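Local coordinates for transcriptional regulator, LacI family (Arthrobacter sp., PDB 4RKQ), which probably regulates transcription as a LacI-family factor whose periplasmic-binding-protein-like region is expected to sense a sugar or related small molecule, at residues V258-S262 with G263-P267. Residues are numbered along the deposited sequence; the frame is centred on the assembly and turned at random.
Sequences VGLLS and GAVTP
The carbonyl oxygen of Leu260 is approached by two donors where the helix 246-262 gives way to a loop: a water donates to Leu260 O at 2.7 Å, and Gly263 N makes a weak bond to the same atom, 3.5 Å long. A glycine of positive phi takes the chain out of the helix here, on the surface of a periplasmic-binding-protein-like fold, with the loop running on toward strand 273-281. Gly263 leaves helical geometry at a phi of 87°, a conformation that glycine, having no CB to press on Ser262 O, adopts readily, and so turns the chain back alongside the last helical turn. Val265 N then bonds to Gly259 O at 2.9 Å, reaching back six residues and approaching from above the carbonyl plane rather than along a lone pair. The water also donates to Val265 O, bridging the final turn and the returning chain.

On Ser262, the torsion that sets OG between the backbone N and the carbonyl carbon (chi1 76°) turns the hydroxyl toward the loop, where OG accepts a bond of 3.1 Å from Ala264 N. The CB of Val265 points at the helix, and CG2 lies 4.1 Å from Gly259 CA, against backbone that carries no side chain. Outside the turn, Val265 also packs on Ser272 and Pro267 on Ala105. Although the CB of Leu260 faces away from the loop, one branch bends back: its methyl CD2 meets both Val265 and Pro267, 3.8 Å from Val265 CG1, 3.7 Å from Pro267 CA and 4.2 Å from the ring atom Pro267 CG.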
ATOM      1  N   VAL A 258      12.753   2.928  22.084  1.00 17.10           N
ATOM      2  CA  VAL A 258      14.018   2.490  22.712  1.00 22.35           C
ATOM      3  C   VAL A 258      14.261   3.246  24.032  1.00 19.64           C
ATOM      4  O   VAL A 258      14.621   2.643  25.045  1.00 20.86           O
ATOM      5  CB  VAL A 258      15.232   2.663  21.781  1.00 20.86           C
ATOM      6  CG1 VAL A 258      16.543   2.399  22.538  1.00 27.03           C
ATOM      7  CG2 VAL A 258      15.120   1.738  20.567  1.00 21.67           C
ATOM      8  N   GLY A 259      14.050   4.558  24.020  1.00 19.38           N
ATOM      9  CA  GLY A 259      14.318   5.398  25.167  1.00 22.90           C
ATOM     10  C   GLY A 259      13.340   5.158  26.300  1.00 22.66           C
ATOM     11  O   GLY A 259      13.686   5.207  27.507  1.00 24.38           O
ATOM     12  N   LEU A 260      12.105   4.881  25.936  1.00 17.44           N
ATOM     13  CA  LEU A 260      11.084   4.559  26.935  1.00 21.76           C
ATOM     14  C   LEU A 260      11.355   3.202  27.557  1.00 25.75           C
ATOM     15  O   LEU A 260      11.209   3.050  28.772  1.00 22.89           O
ATOM     16  CB  LEU A 260       9.666   4.584  26.327  1.00 14.71           C
ATOM     17  CG  LEU A 260       9.165   5.999  25.973  1.00 18.23           C
ATOM     18  CD1 LEU A 260       8.003   5.953  25.004  1.00 16.64           C
ATOM     19  CD2 LEU A 260       8.777   6.730  27.240  1.00 15.47           C
ATOM     20  N   LEU A 261      11.712   2.206  26.742  1.00 20.91           N
ATOM     21  CA  LEU A 261      11.991   0.860  27.285  1.00 24.64           C
ATOM     22  C   LEU A 261      13.235   0.852  28.185  1.00 22.92           C
ATOM     23  O   LEU A 261      13.311   0.079  29.120  1.00 29.93           O
ATOM     24  CB  LEU A 261      12.175  -0.205  26.181  1.00 23.07           C
ATOM     25  CG  LEU A 261      10.897  -0.550  25.402  1.00 17.15           C
ATOM     26  CD1 LEU A 261      11.279  -1.363  24.177  1.00 19.82           C
ATOM     27  CD2 LEU A 261       9.832  -1.239  26.247  1.00 26.12           C
ATOM     28  N   SER A 262      14.215   1.675  27.853  1.00 26.70           N
ATOM     29  CA  SER A 262      15.483   1.692  28.568  1.00 38.44           C
ATOM     30  C   SER A 262      15.456   2.539  29.823  1.00 43.73           C
ATOM     31  O   SER A 262      16.351   2.440  30.635  1.00 42.11           O
ATOM     32  CB  SER A 262      16.578   2.203  27.648  1.00 31.78           C
ATOM     33  OG  SER A 262      16.506   3.608  27.491  1.00 26.34           O
ATOM     34  N   GLY A 263      14.442   3.386  29.975  1.00 35.93           N
ATOM     35  CA  GLY A 263      14.388   4.343  31.067  1.00 39.17           C
ATOM     36  C   GLY A 263      15.100   5.639  30.731  1.00 34.02           C
ATOM     37  O   GLY A 263      15.087   6.582  31.515  1.00 34.89           O
ATOM     38  N   ALA A 264      15.676   5.728  29.541  1.00 25.78           N
ATOM     39  CA  ALA A 264      16.288   6.973  29.124  1.00 29.13           C
ATOM     40  C   ALA A 264      15.269   8.111  29.007  1.00 53.40           C
ATOM     41  O   ALA A 264      15.621   9.256  29.235  1.00 28.59           O
ATOM     42  CB  ALA A 264      17.067   6.812  27.826  1.00 32.58           C
ATOM     43  N   VAL A 265      14.023   7.798  28.654  1.00 25.76           N
ATOM     44  CA  VAL A 265      12.977   8.806  28.495  1.00 24.09           C
ATOM     45  C   VAL A 265      11.863   8.492  29.482  1.00 30.13           C
ATOM     46  O   VAL A 265      11.429   7.351  29.612  1.00 22.38           O
ATOM     47  CB  VAL A 265      12.414   8.834  27.044  1.00 23.68           C
ATOM     48  CG1 VAL A 265      11.161   9.719  26.971  1.00 21.66           C
ATOM     49  CG2 VAL A 265      13.460   9.273  26.042  1.00 30.55           C
ATOM     50  N   THR A 266      11.393   9.503  30.197  1.00 16.98           N
ATOM     51  CA  THR A 266      10.301   9.296  31.122  1.00 19.95           C
ATOM     52  C   THR A 266       8.987   9.339  30.359  1.00 20.24           C
ATOM     53  O   THR A 266       8.773  10.263  29.572  1.00 25.09           O
ATOM     54  CB  THR A 266      10.259  10.387  32.212  1.00 32.92           C
ATOM     55  OG1 THR A 266      11.431  10.282  33.008  1.00 30.93           O
ATOM     56  CG2 THR A 266       9.046  10.215  33.122  1.00 40.02           C
ATOM     57  N   PRO A 267       8.112   8.352  30.598  1.00 23.64           N
ATOM     58  CA  PRO A 267       6.824   8.305  29.928  1.00 21.58           C
ATOM     59  C   PRO A 267       6.014   9.535  30.274  1.00 23.78           C
ATOM     60  O   PRO A 267       5.925   9.933  31.438  1.00 23.49           O
ATOM     61  CB  PRO A 267       6.154   7.062  30.497  1.00 26.42           C
ATOM     62  CG  PRO A 267       7.255   6.236  31.083  1.00 30.62           C
ATOM     63  CD  PRO A 267       8.339   7.178  31.461  1.00 33.65           C
TER
HETATM   64  O   HOH W   1      10.788   4.938  30.658  1.00 33.39           O